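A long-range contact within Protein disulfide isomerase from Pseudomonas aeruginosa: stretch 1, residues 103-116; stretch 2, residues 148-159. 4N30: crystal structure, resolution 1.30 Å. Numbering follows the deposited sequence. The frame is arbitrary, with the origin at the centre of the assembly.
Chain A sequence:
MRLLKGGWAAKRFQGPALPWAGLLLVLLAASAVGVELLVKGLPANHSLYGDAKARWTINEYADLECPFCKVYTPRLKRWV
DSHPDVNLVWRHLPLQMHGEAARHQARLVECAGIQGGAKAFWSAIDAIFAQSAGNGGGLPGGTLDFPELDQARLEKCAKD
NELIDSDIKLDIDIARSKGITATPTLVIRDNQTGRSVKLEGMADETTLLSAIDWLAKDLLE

Stretch 1, residues 103-116: RHQARLVECAGIQG
Stretch 2 148-159: ELDQARLEKCAK

Two helices joined by one covalent bond and packed around one leucine make this contact. Arg103 to Gln115 are helical, within a helix that begins earlier in the chain; in the second stretch, Glu148 to Asp150 lead into a helix running from Gln151 through Lys159 and beyond. The axes approach to 8.4 Å with 122° between their N-to-C directions, so the helices cross obliquely, closer to antiparallel than parallel. The register sets Arg107 CA 5.0 Å from Ala158 CA, Cys111 CA 5.9 Å from Leu154 CA and Gln115 CA 7.3 Å from Leu149 CA: one step of about a helical turn each on the first helix. Together the stretches bury 681 Å².

Gln115 gives up the most surface, 123 Å². Its CB points toward the partner, with chi1 m and chi2 t, and the extended side chain carries its amide to the start of the second helix, beside the backbone of Asp150 and Leu154. The amide is probably turned over in the model, so its individual polar contacts are left unassigned. Its CG lies over one face of the Arg153 guanidinium. That arginine, with chi1 to chi3 all t, reaches out toward the C-terminal end of the first stretch, and one water donates to Ile114 O (2.8 Å) and accepts from Arg153 NH2 (3.0 Å). Asp150, chi1 t, occupies the N-cap: its OD2 accepts from Arg153 N at 3.2 Å, satisfying an amide of the first helical turn.

Ala158 covers 81 Å² despite its small side chain. A methyl group suits the closest step of the register: Ala158 CB lies 4.0 Å from Arg107 CB and 3.9 Å from Leu108 CD2, while Arg107 CD reaches Ala158 O at 3.3 Å. The CA-to-CB bond of Arg107 points toward the partner, with chi1 m and chi2 and chi3 t.

Leu154, buried, is the knob, seated among Leu108, Cys111, Ala112 and Gln115. Its CB points sideways, but chi1 t and chi2 p bring its end inward, so that Leu154 CD1 lies 3.4 Å from Ala112 N and 3.8 Å from Cys111 CB, and Leu154 CD2 lies 3.9 Å from Leu108 CD2. Ala112, with only a methyl side chain, has its CB 4.1 Å from Leu154 CD1 and 3.6 Å from Leu149 CD1.

The covalent clamp is Cys111 SG to Cys157 SG, 2.0 Å, with chi3 -80°. Both CB atoms point toward the opposing stretch; chi1 is m at Cys111 and t at Cys157. Ile114 CD1 adds an apolar contact to Cys157 SG at 4.1 Å.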

# COMPACT_ATOMS: atom_id res chain seq x y z
N ARG A 103 -10.23 8.16 -1.27
CA ARG A 103 -9.25 9.11 -1.90
C ARG A 103 -8.61 10.03 -0.83
O ARG A 103 -7.39 10.24 -0.85
CB ARG A 103 -9.96 9.95 -2.97
CG ARG A 103 -10.57 9.08 -4.05
CD ARG A 103 -11.11 9.86 -5.22
NE ARG A 103 -12.19 10.78 -4.86
CZ ARG A 103 -13.49 10.56 -5.08
NH1 ARG A 103 -13.98 9.41 -5.61
NH2 ARG A 103 -14.33 11.56 -4.77
N HIS A 104 -9.46 10.60 0.04
CA HIS A 104 -8.92 11.51 1.07
C HIS A 104 -7.97 10.72 1.96
O HIS A 104 -6.92 11.28 2.34
CB HIS A 104 -10.17 11.88 1.92
CG HIS A 104 -9.84 12.68 3.15
ND1 HIS A 104 -9.11 13.86 3.08
CD2 HIS A 104 -10.12 12.40 4.43
CE1 HIS A 104 -9.01 14.32 4.35
NE2 HIS A 104 -9.60 13.43 5.19
N GLN A 105 -8.27 9.45 2.29
CA GLN A 105 -7.40 8.68 3.16
C GLN A 105 -6.09 8.33 2.47
O GLN A 105 -5.02 8.34 3.15
CB GLN A 105 -8.16 7.45 3.64
CG GLN A 105 -9.23 7.91 4.65
CD GLN A 105 -10.36 6.88 4.80
OE1 GLN A 105 -10.18 5.64 4.54
NE2 GLN A 105 -11.48 7.34 5.23
N ALA A 106 -6.08 8.09 1.14
CA ALA A 106 -4.85 7.91 0.42
C ALA A 106 -3.96 9.17 0.56
O ALA A 106 -2.75 9.08 0.72
CB ALA A 106 -5.16 7.56 -1.04
N ARG A 107 -4.59 10.32 0.43
CA ARG A 107 -3.81 11.55 0.56
C ARG A 107 -3.30 11.73 1.96
O ARG A 107 -2.13 12.21 2.12
CB ARG A 107 -4.68 12.73 0.12
CG ARG A 107 -5.09 12.79 -1.35
CD ARG A 107 -5.99 13.96 -1.73
NE ARG A 107 -6.73 13.69 -2.91
CZ ARG A 107 -8.07 13.45 -2.96
NH1 ARG A 107 -8.86 13.67 -1.92
NH2 ARG A 107 -8.57 13.24 -4.16
N LEU A 108 -4.02 11.41 2.98
CA LEU A 108 -3.58 11.53 4.35
C LEU A 108 -2.33 10.67 4.56
O LEU A 108 -1.34 11.15 5.17
CB LEU A 108 -4.63 11.08 5.36
CG LEU A 108 -5.75 12.03 5.52
CD1 LEU A 108 -6.80 11.39 6.42
CD2 LEU A 108 -5.28 13.35 6.09
N VAL A 109 -2.28 9.46 3.99
CA VAL A 109 -1.15 8.60 4.32
C VAL A 109 0.14 9.13 3.55
O VAL A 109 1.27 9.07 4.07
CB VAL A 109 -1.33 7.08 4.13
CG1 VAL A 109 -2.43 6.58 5.02
CG2 VAL A 109 -1.56 6.71 2.67
N GLU A 110 -0.04 9.64 2.32
CA GLU A 110 1.12 10.25 1.61
C GLU A 110 1.61 11.45 2.44
O GLU A 110 2.85 11.64 2.57
CB GLU A 110 0.74 10.69 0.21
CG GLU A 110 0.39 9.55 -0.77
CD GLU A 110 1.63 8.68 -1.02
OE1 GLU A 110 2.77 9.21 -1.04
OE2 GLU A 110 1.56 7.44 -0.92
N CYS A 111 0.67 12.26 2.93
CA CYS A 111 1.08 13.46 3.70
C CYS A 111 1.73 13.04 4.96
O CYS A 111 2.64 13.80 5.46
CB CYS A 111 -0.19 14.31 3.84
SG CYS A 111 -0.67 15.09 2.32
N ALA A 112 1.38 11.92 5.59
CA ALA A 112 2.08 11.39 6.74
C ALA A 112 3.46 10.99 6.39
O ALA A 112 4.44 11.27 7.25
CB ALA A 112 1.29 10.22 7.34
N GLY A 113 3.66 10.38 5.26
CA GLY A 113 4.99 10.05 4.78
C GLY A 113 5.89 11.28 4.67
O GLY A 113 7.09 11.21 4.93
N ILE A 114 5.35 12.38 4.16
CA ILE A 114 6.10 13.66 4.11
C ILE A 114 6.53 14.02 5.49
O ILE A 114 7.72 14.50 5.64
CB ILE A 114 5.28 14.74 3.39
CG1 ILE A 114 5.20 14.47 1.93
CG2 ILE A 114 5.84 16.18 3.75
CD1 ILE A 114 4.38 15.52 1.19
N GLN A 115 5.67 13.97 6.48
CA GLN A 115 6.04 14.40 7.83
C GLN A 115 6.95 13.45 8.53
O GLN A 115 7.83 13.87 9.36
CB GLN A 115 4.80 14.43 8.78
CG GLN A 115 3.96 15.62 8.40
CD GLN A 115 2.87 15.94 9.42
OE1 GLN A 115 1.78 16.48 8.99
NE2 GLN A 115 3.08 15.73 10.68
N GLY A 116 6.88 12.15 8.30
CA GLY A 116 7.52 11.24 9.13
C GLY A 116 8.04 9.97 8.48
O GLY A 116 8.34 8.99 9.22
N GLU A 148 0.73 12.23 17.28
CA GLU A 148 2.20 12.35 17.05
C GLU A 148 2.52 13.13 15.77
O GLU A 148 3.67 13.63 15.63
CB GLU A 148 2.81 10.97 16.98
CG GLU A 148 2.75 10.24 18.34
CD GLU A 148 1.36 9.65 18.63
OE1 GLU A 148 0.58 9.46 17.67
OE2 GLU A 148 1.07 9.37 19.82
N LEU A 149 1.54 13.30 14.88
CA LEU A 149 1.71 14.13 13.71
C LEU A 149 1.13 15.48 13.96
O LEU A 149 0.34 15.67 14.89
CB LEU A 149 1.04 13.48 12.48
CG LEU A 149 1.73 12.18 11.97
CD1 LEU A 149 1.38 11.97 10.50
CD2 LEU A 149 3.25 12.24 12.05
N ASP A 150 1.50 16.40 13.06
CA ASP A 150 0.93 17.77 13.09
C ASP A 150 -0.36 17.69 12.29
O ASP A 150 -0.36 17.61 11.04
CB ASP A 150 1.99 18.67 12.50
CG ASP A 150 1.54 20.09 12.38
OD1 ASP A 150 2.46 20.92 12.12
OD2 ASP A 150 0.35 20.43 12.47
N GLN A 151 -1.48 17.70 13.03
CA GLN A 151 -2.76 17.40 12.34
C GLN A 151 -3.21 18.49 11.38
O GLN A 151 -3.65 18.21 10.29
CB GLN A 151 -3.90 17.20 13.37
CG GLN A 151 -3.60 16.38 14.60
CD GLN A 151 -3.94 14.94 14.40
OE1 GLN A 151 -3.79 14.43 13.28
NE2 GLN A 151 -4.44 14.27 15.46
N ALA A 152 -3.10 19.77 11.77
CA ALA A 152 -3.51 20.78 10.86
C ALA A 152 -2.66 20.79 9.58
O ALA A 152 -3.17 21.01 8.49
CB ALA A 152 -3.47 22.20 11.49
N ARG A 153 -1.36 20.55 9.81
CA ARG A 153 -0.42 20.42 8.66
C ARG A 153 -0.83 19.25 7.72
O ARG A 153 -0.87 19.35 6.52
CB ARG A 153 0.99 20.20 9.22
CG ARG A 153 2.00 20.09 8.13
CD ARG A 153 3.36 19.90 8.77
NE ARG A 153 4.33 19.45 7.76
CZ ARG A 153 5.56 19.02 8.04
NH1 ARG A 153 5.94 18.88 9.28
NH2 ARG A 153 6.35 18.66 7.04
N LEU A 154 -1.12 18.13 8.36
CA LEU A 154 -1.59 16.90 7.64
C LEU A 154 -2.83 17.19 6.73
O LEU A 154 -2.87 16.87 5.56
CB LEU A 154 -1.81 15.83 8.69
CG LEU A 154 -2.00 14.47 7.97
CD1 LEU A 154 -0.66 13.86 7.56
CD2 LEU A 154 -2.69 13.51 8.98
N GLU A 155 -3.79 17.89 7.38
CA GLU A 155 -4.99 18.18 6.61
C GLU A 155 -4.77 19.13 5.47
O GLU A 155 -5.35 19.03 4.41
CB GLU A 155 -6.05 18.76 7.55
CG GLU A 155 -6.53 17.75 8.62
CD GLU A 155 -7.24 18.36 9.83
OE1 GLU A 155 -7.67 19.54 9.77
OE2 GLU A 155 -7.35 17.65 10.87
N LYS A 156 -3.90 20.15 5.67
CA LYS A 156 -3.62 21.03 4.58
C LYS A 156 -2.99 20.31 3.42
O LYS A 156 -3.26 20.61 2.26
CB LYS A 156 -2.78 22.23 5.08
CG LYS A 156 -2.60 23.22 3.96
CD LYS A 156 -1.71 24.41 4.33
CE LYS A 156 -2.28 25.19 5.48
NZ LYS A 156 -1.55 26.50 5.67
N CYS A 157 -2.00 19.48 3.74
CA CYS A 157 -1.34 18.74 2.70
C CYS A 157 -2.35 17.83 1.90
O CYS A 157 -2.28 17.80 0.68
CB CYS A 157 -0.24 17.90 3.38
SG CYS A 157 0.56 16.66 2.25
N ALA A 158 -3.27 17.21 2.64
CA ALA A 158 -4.25 16.37 1.89
C ALA A 158 -5.11 17.23 1.01
O ALA A 158 -5.43 16.80 -0.12
CB ALA A 158 -5.08 15.57 2.85
N LYS A 159 -5.45 18.44 1.43
CA LYS A 159 -6.21 19.35 0.61
C LYS A 159 -5.46 19.92 -0.59
O LYS A 159 -6.02 20.13 -1.69
CB LYS A 159 -6.79 20.47 1.53
CG LYS A 159 -7.72 21.49 0.85
CD LYS A 159 -8.35 22.46 1.86
CE LYS A 159 -7.43 23.53 2.41
NZ LYS A 159 -6.92 24.51 1.40
O HOH W 1 8.71 16.87 6.63